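Local coordinates for cyclic di-GMP receptor atypical PilZ domain-containing protein (PDB 3RQA), which is of unproven function but belongs to the atypical PilZ family of cyclic di-GMP receptors and assembles into a tetramer through a parallel helical bundle, at residues R50-V55 against Q130-L135; L23-R28 against R174-L179; W106-I111 against G167-L172; L27-G32 against G102-S107. All coordinates share one frame; numbering follows the deposited sequence.

Interaction 1: R50-V55 against Q130-L135; sequences RSLGQV and QPSDWL
The flat group here is the indole of Trp134. Over the centre of one face lies CB of the next residue, Leu135, 3.9 Å above the plane, while Leu52 CD1 and Val55 CG1 of the helix come in obliquely at the benzo end of the ring. Val55 CG1 stands 4.0 Å from Trp134 CZ2, its side chain crossing the indole at about a right angle. Leu52 does most of the work. With CG anti to its backbone N (chi1 -155°), it forks into the 130-135 loop: CD2 rests on Pro131 CG at 3.7 Å, and CD1 fits among Ser132 CB, the indole and Leu135 CD2, the last 3.6 Å away. Two polar side-chain atoms of the loop, Trp134 NE1 and Ser132 OG, are hydrogen-bonded to Glu56 OE1, just past the helical segment, though the place of Ser132 OG is less certain. Leu85 of helix 73-95 also touches Trp134 and Leu135; Val55 packs on Lys80 of the second subunit and Trp134 on Thr44 of the third. Between the segments the chemistry is wholly apolar, so packing alone holds them; Glu56 adds the polar tie at the helix end and probably fixes how the indole is turned.

Interaction 2: L23-R28 against R174-L179; sequences LSCELR and RHLFRL
This is an apolar strand-on-helix contact: the start of strand 24-34 of the closed six-stranded barrel, and the residue leading into it, lie against the C-terminal helix 165-185, with no hydrogen bond between the segments. Every second residue of 23-28, Leu23, Cys25 and Leu27, directs its CB at the helix. Leu23, with CG anti to the backbone N (chi1 -153°), pushes CD1 down to the helix backbone, 3.6 Å from Phe177 CA. The same methyl brushes Phe177 CD2 at 4.2 Å, although the Phe177 side chain sets off away from the strand. Cys25 meets Leu176 more loosely, SG lying 4.0 Å from Leu176 O and 4.4 Å from Leu176 CD2. One turn further on, Leu27 and Leu179 meet methyl to methyl, CD1 to CD1 at 3.9 Å, their side chains crossing at about a right angle. Leu27 reaches across by taking the crowded position, CG between backbone N and carbonyl carbon (chi1 67°). His180 and Gln183, on the next turns, continue the cover over Leu23, Cys25 and Leu27. Such packing, one side of a barrel strand against one face of a long helix, is that of the PilZ beta-barrel with its C-terminal helix laid alongside.

Interaction 3: W106-I111 against G167-L172; sequences WSVRGI and GLQDAL
Leu172 has CG anti to its backbone N (chi1 178°), which carries its two methyls off the helix into the strand-turn-strand segment 106-111, one for each of two partners. Trp106 also has CG anti to the backbone N (chi1 -168°), so the indole reaches out to meet it, tip to tip. Leu172 CD1 arrives obliquely at the benzo part of the ring, 3.5 Å from Trp106 CZ2, and sits 4.1 Å from Trp106 NE1. The other methyl, CD2, lies against the backbone of the turn, 3.8 Å from Val108 O. Val108 puts CG2 anti to the backbone N, and this branch touches Gln169 CG at 3.7 Å as the two side chains cross obliquely. Gln169 gives only its aliphatic part here; its amide NE2 is hydrogen-bonded to Glu173 OE2, one turn on. The turn that presents Val108 is held from inside: Ser107 OG accepts from Arg109 N at 3.0 Å, an ST turn, and Ser107 N bonds to Gly110 O, closing the hairpin between strands 101-107 and 110-115. Ser107 OG has a further partner in Leu18 O. Around the contact, Leu176 and His175 of the same helix also meet the Trp106 side chain, Leu129 of strand 124-129 touches its indole, and helix 42-55 covers Leu168 and Ala171 on the helix.

Interaction 4: L27-G32 against G102-S107; sequences LRLPAG and GTVHWS
Four backbone hydrogen bonds join 27-32 to 102-107, in two reciprocal pairs. In the first, Leu27 N gives to Val104 O (2.9 Å) and Val104 N gives back to Leu27 O (2.7 Å), both donors lying nearly along the C=O axis. In the second, Leu29 N reaches Gly102 O at 3.1 Å, and Gly102 N returns to Leu29 O at 3.3 Å with the donor well above the carbonyl plane. The bonding thus becomes longer and less well aimed toward Gly102. Between them Arg28 and Thr103 form the non-hydrogen-bonded pair, their CA atoms just 4.2 Å apart; Arg28 bends at chi3 (-66°) and brings one guanidinium face over Thr103 N. NH2 of Arg28 is close to Thr103 OG1, but the angle is too poor for a hydrogen bond. The side with Leu29 and Val104 is apolar: Leu29 CD2 presses on Val104 CG2 at a tight 3.4 Å, Ala31 CB meets Val104 CG1 at 3.8 Å, and Leu29 CD1 comes obliquely to Trp106 CZ3. The 114° between the segments marks strand 24-34 turning away beyond Leu29: the Ala31 backbone still bonds Ala100, just before strand 101-107, but Gly32 bonds Leu128 of strand 124-129, which closes the PilZ barrel.

In the fold
Along the chain, strand 24-34 starts interactions 2 and 4, which share Leu27 and Arg28, and helix 42-55 starts interaction 1. Strand 101-107 then serves interactions 3 and 4, which share Trp106 and Ser107, loop 130-135 completes interaction 1 after strand 110-115, and helix 165-185 closes interactions 2 and 3, whose centres lie about 9 Å apart. Interaction 4 knits two barrel strands, while interactions 2 and 3 seat the C-terminal helix against them. The centre of interaction 1 lies about 14 to 16 Å from the centres of the others, tied by the Arg50-Asp170 salt bridge to interaction 3 and by Gln130-Pro30 backbone bonding to interaction 4. Its helix packs on a second subunit, linking barrel and tetramer.

Interaction 1: R50-V55 against Q130-L135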
# COMPACT_ATOMS: atom_id res chain seq x y z
N ARG C 50 -17.07 5.96 -8.47
CA ARG C 50 -16.76 5.88 -9.89
C ARG C 50 -15.65 4.88 -10.17
O ARG C 50 -15.79 4.04 -11.05
CB ARG C 50 -16.36 7.26 -10.42
CG ARG C 50 -17.50 8.26 -10.48
CD ARG C 50 -17.08 9.52 -11.24
NE ARG C 50 -18.12 10.54 -11.21
CZ ARG C 50 -19.33 10.42 -11.77
NH1 ARG C 50 -20.20 11.41 -11.67
NH2 ARG C 50 -19.66 9.33 -12.44
N SER C 51 -14.55 4.96 -9.43
CA SER C 51 -13.43 4.05 -9.63
C SER C 51 -13.90 2.63 -9.44
O SER C 51 -13.54 1.73 -10.20
CB SER C 51 -12.31 4.37 -8.64
OG SER C 51 -11.90 5.72 -8.77
N LEU C 52 -14.73 2.43 -8.42
CA LEU C 52 -15.28 1.12 -8.10
C LEU C 52 -16.07 0.58 -9.30
O LEU C 52 -15.99 -0.60 -9.63
CB LEU C 52 -16.18 1.26 -6.86
CG LEU C 52 -16.45 0.06 -5.95
CD1 LEU C 52 -15.12 -0.56 -5.49
CD2 LEU C 52 -17.28 0.52 -4.75
N GLY C 53 -16.82 1.46 -9.95
CA GLY C 53 -17.61 1.04 -11.09
C GLY C 53 -16.75 0.63 -12.28
O GLY C 53 -17.02 -0.38 -12.95
N GLN C 54 -15.71 1.40 -12.54
CA GLN C 54 -14.83 1.12 -13.66
C GLN C 54 -14.11 -0.20 -13.53
O GLN C 54 -13.77 -0.82 -14.54
CB GLN C 54 -13.82 2.24 -13.81
CG GLN C 54 -14.44 3.55 -14.23
CD GLN C 54 -13.40 4.61 -14.44
OE1 GLN C 54 -13.31 5.57 -13.67
NE2 GLN C 54 -12.60 4.45 -15.49
N VAL C 55 -13.88 -0.64 -12.30
CA VAL C 55 -13.17 -1.89 -12.08
C VAL C 55 -14.09 -3.12 -11.99
O VAL C 55 -13.71 -4.21 -12.39
CB VAL C 55 -12.31 -1.81 -10.79
CG1 VAL C 55 -11.64 -3.16 -10.51
CG2 VAL C 55 -11.26 -0.73 -10.95
N GLN C 130 -20.08 0.02 3.32
CA GLN C 130 -19.02 -0.64 2.54
C GLN C 130 -19.73 -1.03 1.26
O GLN C 130 -20.37 -2.08 1.19
CB GLN C 130 -18.47 -1.89 3.22
CG GLN C 130 -17.27 -2.47 2.48
CD GLN C 130 -16.79 -3.80 3.05
OE1 GLN C 130 -16.73 -3.97 4.26
NE2 GLN C 130 -16.43 -4.73 2.18
N PRO C 131 -19.62 -0.19 0.22
CA PRO C 131 -20.24 -0.38 -1.08
C PRO C 131 -19.87 -1.63 -1.87
O PRO C 131 -20.74 -2.31 -2.42
CB PRO C 131 -19.86 0.90 -1.83
CG PRO C 131 -18.51 1.19 -1.29
CD PRO C 131 -18.70 0.96 0.20
N SER C 132 -18.57 -1.93 -1.91
CA SER C 132 -18.07 -3.07 -2.66
C SER C 132 -18.31 -4.43 -2.04
O SER C 132 -19.40 -4.98 -2.12
CB SER C 132 -16.58 -2.90 -2.92
OG SER C 132 -16.08 -4.02 -3.61
N ASP C 133 -17.26 -4.97 -1.42
CA ASP C 133 -17.29 -6.28 -0.79
C ASP C 133 -15.87 -6.84 -0.93
O ASP C 133 -15.29 -7.33 0.04
CB ASP C 133 -18.27 -7.22 -1.49
CG ASP C 133 -18.47 -8.52 -0.74
OD1 ASP C 133 -17.46 -9.15 -0.38
OD2 ASP C 133 -19.64 -8.91 -0.51
N TRP C 134 -15.31 -6.76 -2.14
CA TRP C 134 -13.95 -7.24 -2.36
C TRP C 134 -12.96 -6.14 -1.95
O TRP C 134 -11.78 -6.41 -1.76
CB TRP C 134 -13.72 -7.62 -3.82
CG TRP C 134 -13.90 -6.49 -4.78
CD1 TRP C 134 -15.08 -6.05 -5.32
CD2 TRP C 134 -12.89 -5.59 -5.24
NE1 TRP C 134 -14.86 -4.93 -6.10
CE2 TRP C 134 -13.52 -4.63 -6.06
CE3 TRP C 134 -11.50 -5.51 -5.04
CZ2 TRP C 134 -12.82 -3.59 -6.69
CZ3 TRP C 134 -10.80 -4.47 -5.67
CH2 TRP C 134 -11.46 -3.53 -6.48
N LEU C 135 -13.45 -4.91 -1.82
CA LEU C 135 -12.62 -3.77 -1.42
C LEU C 135 -13.10 -3.27 -0.06
O LEU C 135 -14.22 -2.78 0.07
CB LEU C 135 -12.73 -2.65 -2.45
CG LEU C 135 -11.84 -1.42 -2.28
CD1 LEU C 135 -10.43 -1.72 -2.72
CD2 LEU C 135 -12.41 -0.28 -3.11

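Interaction 2: L23-R28 against R174-L179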
# COMPACT_ATOMS: atom_id res chain seq x y z
N LEU C 23 -35.51 5.70 -7.29
CA LEU C 23 -34.98 4.35 -7.20
C LEU C 23 -34.54 4.09 -5.77
O LEU C 23 -33.67 4.77 -5.24
CB LEU C 23 -33.79 4.19 -8.14
CG LEU C 23 -33.49 2.79 -8.66
CD1 LEU C 23 -32.11 2.77 -9.31
CD2 LEU C 23 -33.56 1.77 -7.53
N SER C 24 -35.18 3.11 -5.13
CA SER C 24 -34.85 2.75 -3.75
C SER C 24 -34.58 1.28 -3.74
O SER C 24 -35.43 0.50 -4.16
CB SER C 24 -36.01 3.06 -2.81
OG SER C 24 -36.27 4.45 -2.76
N CYS C 25 -33.41 0.89 -3.25
CA CYS C 25 -33.03 -0.52 -3.21
C CYS C 25 -32.97 -1.07 -1.79
O CYS C 25 -32.48 -0.42 -0.87
CB CYS C 25 -31.67 -0.72 -3.89
SG CYS C 25 -31.59 -0.13 -5.60
N GLU C 26 -33.50 -2.29 -1.64
CA GLU C 26 -33.51 -3.00 -0.36
C GLU C 26 -32.42 -4.06 -0.47
O GLU C 26 -32.58 -5.02 -1.21
CB GLU C 26 -34.87 -3.67 -0.15
CG GLU C 26 -34.99 -4.54 1.10
CD GLU C 26 -35.22 -3.73 2.37
OE1 GLU C 26 -35.54 -4.35 3.40
OE2 GLU C 26 -35.07 -2.49 2.33
N LEU C 27 -31.32 -3.88 0.25
CA LEU C 27 -30.25 -4.86 0.19
C LEU C 27 -29.50 -5.03 1.52
O LEU C 27 -29.69 -4.24 2.46
CB LEU C 27 -29.25 -4.48 -0.90
CG LEU C 27 -28.43 -3.20 -0.67
CD1 LEU C 27 -27.18 -3.21 -1.56
CD2 LEU C 27 -29.30 -1.99 -0.97
N ARG C 28 -28.66 -6.05 1.59
CA ARG C 28 -27.88 -6.33 2.78
C ARG C 28 -26.41 -6.02 2.50
O ARG C 28 -25.85 -6.48 1.51
CB ARG C 28 -28.04 -7.80 3.19
CG ARG C 28 -27.06 -8.26 4.27
CD ARG C 28 -27.39 -9.67 4.78
NE ARG C 28 -28.67 -9.70 5.49
CZ ARG C 28 -28.84 -9.27 6.73
NH1 ARG C 28 -27.82 -8.78 7.42
NH2 ARG C 28 -30.05 -9.32 7.29
N ARG C 174 -25.80 6.45 -10.43
CA ARG C 174 -25.30 5.39 -11.31
C ARG C 174 -25.09 4.14 -10.48
O ARG C 174 -25.49 3.04 -10.87
CB ARG C 174 -23.98 5.79 -11.96
CG ARG C 174 -24.10 6.87 -13.02
CD ARG C 174 -22.71 7.36 -13.40
NE ARG C 174 -22.75 8.44 -14.38
CZ ARG C 174 -22.87 8.26 -15.69
NH1 ARG C 174 -22.95 7.04 -16.20
NH2 ARG C 174 -22.93 9.32 -16.49
N HIS C 175 -24.46 4.30 -9.31
CA HIS C 175 -24.19 3.17 -8.45
C HIS C 175 -25.46 2.40 -8.09
O HIS C 175 -25.51 1.18 -8.22
CB HIS C 175 -23.50 3.61 -7.16
CG HIS C 175 -23.16 2.47 -6.25
ND1 HIS C 175 -22.13 1.59 -6.53
CD2 HIS C 175 -23.77 2.01 -5.13
CE1 HIS C 175 -22.13 0.63 -5.62
NE2 HIS C 175 -23.11 0.86 -4.76
N LEU C 176 -26.49 3.13 -7.65
CA LEU C 176 -27.75 2.50 -7.28
C LEU C 176 -28.39 1.83 -8.50
O LEU C 176 -28.86 0.69 -8.41
CB LEU C 176 -28.71 3.53 -6.69
CG LEU C 176 -28.41 3.98 -5.26
CD1 LEU C 176 -29.38 5.08 -4.85
CD2 LEU C 176 -28.52 2.78 -4.33
N PHE C 177 -28.39 2.53 -9.63
CA PHE C 177 -28.97 1.97 -10.84
C PHE C 177 -28.30 0.65 -11.17
O PHE C 177 -28.98 -0.35 -11.40
CB PHE C 177 -28.84 2.95 -12.00
CG PHE C 177 -29.66 2.58 -13.20
CD1 PHE C 177 -29.17 1.70 -14.16
CD2 PHE C 177 -30.95 3.07 -13.35
CE1 PHE C 177 -29.94 1.33 -15.26
CE2 PHE C 177 -31.74 2.71 -14.44
CZ PHE C 177 -31.23 1.83 -15.40
N ARG C 178 -26.96 0.62 -11.17
CA ARG C 178 -26.25 -0.64 -11.46
C ARG C 178 -26.64 -1.75 -10.48
O ARG C 178 -26.99 -2.85 -10.90
CB ARG C 178 -24.73 -0.46 -11.37
CG ARG C 178 -24.11 0.41 -12.43
CD ARG C 178 -22.63 0.13 -12.53
NE ARG C 178 -21.87 1.36 -12.72
CZ ARG C 178 -21.57 2.20 -11.73
NH1 ARG C 178 -20.88 3.31 -11.99
NH2 ARG C 178 -21.93 1.92 -10.49
N LEU C 179 -26.56 -1.47 -9.18
CA LEU C 179 -26.91 -2.47 -8.18
C LEU C 179 -28.27 -3.07 -8.44
O LEU C 179 -28.48 -4.27 -8.27
CB LEU C 179 -26.91 -1.86 -6.77
CG LEU C 179 -25.58 -1.55 -6.09
CD1 LEU C 179 -25.84 -1.15 -4.64
CD2 LEU C 179 -24.67 -2.76 -6.14

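Interaction 3: W106-I111 against G167-L172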
# COMPACT_ATOMS: atom_id res chain seq x y z
N TRP C 106 -31.85 1.78 0.56
CA TRP C 106 -31.01 2.86 0.07
C TRP C 106 -31.47 3.56 -1.21
O TRP C 106 -31.76 2.91 -2.22
CB TRP C 106 -29.61 2.26 -0.13
CG TRP C 106 -28.48 3.19 -0.37
CD1 TRP C 106 -28.45 4.54 -0.18
CD2 TRP C 106 -27.15 2.81 -0.77
NE1 TRP C 106 -27.19 5.03 -0.42
CE2 TRP C 106 -26.37 3.99 -0.79
CE3 TRP C 106 -26.55 1.59 -1.11
CZ2 TRP C 106 -25.01 3.98 -1.14
CZ3 TRP C 106 -25.19 1.59 -1.46
CH2 TRP C 106 -24.44 2.78 -1.47
N SER C 107 -31.52 4.89 -1.16
CA SER C 107 -31.88 5.71 -2.32
C SER C 107 -30.85 6.84 -2.38
O SER C 107 -30.02 6.97 -1.49
CB SER C 107 -33.29 6.31 -2.19
OG SER C 107 -33.28 7.53 -1.46
N VAL C 108 -30.91 7.64 -3.43
CA VAL C 108 -29.99 8.75 -3.60
C VAL C 108 -30.18 9.80 -2.50
O VAL C 108 -29.26 10.53 -2.18
CB VAL C 108 -30.21 9.43 -4.98
CG1 VAL C 108 -31.58 10.07 -5.03
CG2 VAL C 108 -29.14 10.46 -5.25
N ARG C 109 -31.38 9.84 -1.93
CA ARG C 109 -31.72 10.81 -0.89
C ARG C 109 -31.27 10.45 0.52
O ARG C 109 -30.91 11.33 1.31
CB ARG C 109 -33.23 11.04 -0.84
CG ARG C 109 -33.82 11.59 -2.12
CD ARG C 109 -35.33 11.74 -1.96
NE ARG C 109 -35.99 11.93 -3.24
CZ ARG C 109 -37.18 11.40 -3.54
NH1 ARG C 109 -37.81 10.67 -2.63
NH2 ARG C 109 -37.71 11.60 -4.74
N GLY C 110 -31.34 9.17 0.85
CA GLY C 110 -30.97 8.71 2.18
C GLY C 110 -31.04 7.20 2.33
O GLY C 110 -31.07 6.47 1.33
N ILE C 111 -31.08 6.74 3.58
CA ILE C 111 -31.11 5.32 3.86
C ILE C 111 -31.85 4.96 5.16
O ILE C 111 -31.89 5.74 6.11
CB ILE C 111 -29.65 4.76 3.91
CG1 ILE C 111 -29.64 3.24 4.05
CG2 ILE C 111 -28.89 5.40 5.06
CD1 ILE C 111 -28.25 2.63 3.86
N GLY C 167 -21.44 16.08 -8.74
CA GLY C 167 -20.63 14.91 -9.03
C GLY C 167 -20.93 13.66 -8.21
O GLY C 167 -21.12 12.59 -8.76
N LEU C 168 -20.96 13.79 -6.89
CA LEU C 168 -21.23 12.64 -6.04
C LEU C 168 -22.66 12.15 -6.26
O LEU C 168 -22.89 10.94 -6.30
CB LEU C 168 -21.03 12.99 -4.56
CG LEU C 168 -21.30 11.84 -3.58
CD1 LEU C 168 -20.42 10.61 -3.91
CD2 LEU C 168 -21.06 12.33 -2.15
N GLN C 169 -23.62 13.06 -6.39
CA GLN C 169 -24.99 12.62 -6.62
C GLN C 169 -25.03 11.74 -7.86
O GLN C 169 -25.61 10.64 -7.85
CB GLN C 169 -25.95 13.80 -6.82
CG GLN C 169 -27.39 13.30 -6.90
CD GLN C 169 -28.42 14.39 -6.78
OE1 GLN C 169 -28.35 15.25 -5.89
NE2 GLN C 169 -29.40 14.36 -7.68
N ASP C 170 -24.40 12.20 -8.93
CA ASP C 170 -24.39 11.44 -10.17
C ASP C 170 -23.78 10.05 -10.00
O ASP C 170 -24.34 9.06 -10.46
CB ASP C 170 -23.62 12.18 -11.26
CG ASP C 170 -23.71 11.48 -12.60
OD1 ASP C 170 -24.77 11.61 -13.25
OD2 ASP C 170 -22.74 10.78 -12.99
N ALA C 171 -22.63 9.99 -9.34
CA ALA C 171 -21.95 8.72 -9.09
C ALA C 171 -22.84 7.80 -8.25
O ALA C 171 -22.86 6.59 -8.47
CB ALA C 171 -20.63 8.96 -8.35
N LEU C 172 -23.56 8.36 -7.29
CA LEU C 172 -24.43 7.55 -6.44
C LEU C 172 -25.63 7.02 -7.22
O LEU C 172 -26.02 5.85 -7.06
CB LEU C 172 -24.92 8.35 -5.22
CG LEU C 172 -25.89 7.65 -4.25
CD1 LEU C 172 -25.32 6.31 -3.78
CD2 LEU C 172 -26.15 8.58 -3.06

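Interaction 4: L27-G32 against G102-S107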
# COMPACT_ATOMS: atom_id res chain seq x y z
N LEU C 27 -31.32 -3.88 0.25
CA LEU C 27 -30.25 -4.86 0.19
C LEU C 27 -29.50 -5.03 1.52
O LEU C 27 -29.69 -4.24 2.46
CB LEU C 27 -29.25 -4.48 -0.90
CG LEU C 27 -28.43 -3.20 -0.67
CD1 LEU C 27 -27.18 -3.21 -1.56
CD2 LEU C 27 -29.30 -1.99 -0.97
N ARG C 28 -28.66 -6.05 1.59
CA ARG C 28 -27.88 -6.33 2.78
C ARG C 28 -26.41 -6.02 2.50
O ARG C 28 -25.85 -6.48 1.51
CB ARG C 28 -28.04 -7.80 3.19
CG ARG C 28 -27.06 -8.26 4.27
CD ARG C 28 -27.39 -9.67 4.78
NE ARG C 28 -28.67 -9.70 5.49
CZ ARG C 28 -28.84 -9.27 6.73
NH1 ARG C 28 -27.82 -8.78 7.42
NH2 ARG C 28 -30.05 -9.32 7.29
N LEU C 29 -25.80 -5.24 3.38
CA LEU C 29 -24.39 -4.90 3.22
C LEU C 29 -23.90 -4.25 4.50
O LEU C 29 -24.70 -3.82 5.33
CB LEU C 29 -24.20 -3.93 2.04
CG LEU C 29 -24.44 -2.43 2.26
CD1 LEU C 29 -23.93 -1.66 1.06
CD2 LEU C 29 -25.90 -2.15 2.49
N PRO C 30 -22.58 -4.20 4.70
CA PRO C 30 -22.12 -3.57 5.94
C PRO C 30 -22.52 -2.10 6.01
O PRO C 30 -22.13 -1.30 5.16
CB PRO C 30 -20.60 -3.81 5.93
CG PRO C 30 -20.28 -4.24 4.52
CD PRO C 30 -21.50 -4.97 4.07
N ALA C 31 -23.33 -1.77 7.02
CA ALA C 31 -23.83 -0.41 7.20
C ALA C 31 -23.84 0.04 8.65
O ALA C 31 -23.96 -0.78 9.57
CB ALA C 31 -25.24 -0.31 6.65
N GLY C 32 -23.72 1.35 8.85
CA GLY C 32 -23.73 1.90 10.19
C GLY C 32 -23.91 3.40 10.18
O GLY C 32 -23.80 4.04 9.15
N GLY C 102 -26.23 -5.65 7.56
CA GLY C 102 -27.62 -5.33 7.83
C GLY C 102 -28.45 -5.07 6.59
O GLY C 102 -27.93 -4.70 5.53
N THR C 103 -29.75 -5.29 6.72
CA THR C 103 -30.67 -5.04 5.62
C THR C 103 -30.96 -3.56 5.68
O THR C 103 -31.26 -3.02 6.74
CB THR C 103 -31.96 -5.85 5.78
OG1 THR C 103 -31.65 -7.25 5.83
CG2 THR C 103 -32.90 -5.57 4.62
N VAL C 104 -30.85 -2.90 4.54
CA VAL C 104 -31.07 -1.46 4.46
C VAL C 104 -31.90 -1.11 3.22
O VAL C 104 -32.01 -1.92 2.29
CB VAL C 104 -29.72 -0.70 4.40
CG1 VAL C 104 -28.80 -1.20 5.50
CG2 VAL C 104 -29.05 -0.89 3.03
N HIS C 105 -32.48 0.08 3.22
CA HIS C 105 -33.25 0.58 2.10
C HIS C 105 -32.51 1.84 1.72
O HIS C 105 -32.53 2.85 2.43
CB HIS C 105 -34.70 0.89 2.49
CG HIS C 105 -35.67 0.74 1.36
ND1 HIS C 105 -36.85 1.45 1.30
CD2 HIS C 105 -35.63 -0.03 0.25
CE1 HIS C 105 -37.49 1.12 0.19
NE2 HIS C 105 -36.78 0.23 -0.46
N TRP C 106 -31.85 1.78 0.56
CA TRP C 106 -31.01 2.86 0.07
C TRP C 106 -31.47 3.56 -1.21
O TRP C 106 -31.76 2.91 -2.22
CB TRP C 106 -29.61 2.26 -0.13
CG TRP C 106 -28.48 3.19 -0.37
CD1 TRP C 106 -28.45 4.54 -0.18
CD2 TRP C 106 -27.15 2.81 -0.77
NE1 TRP C 106 -27.19 5.03 -0.42
CE2 TRP C 106 -26.37 3.99 -0.79
CE3 TRP C 106 -26.55 1.59 -1.11
CZ2 TRP C 106 -25.01 3.98 -1.14
CZ3 TRP C 106 -25.19 1.59 -1.46
CH2 TRP C 106 -24.44 2.78 -1.47
N SER C 107 -31.52 4.89 -1.16
CA SER C 107 -31.88 5.71 -2.32
C SER C 107 -30.85 6.84 -2.38
O SER C 107 -30.02 6.97 -1.49
CB SER C 107 -33.29 6.31 -2.19
OG SER C 107 -33.28 7.53 -1.46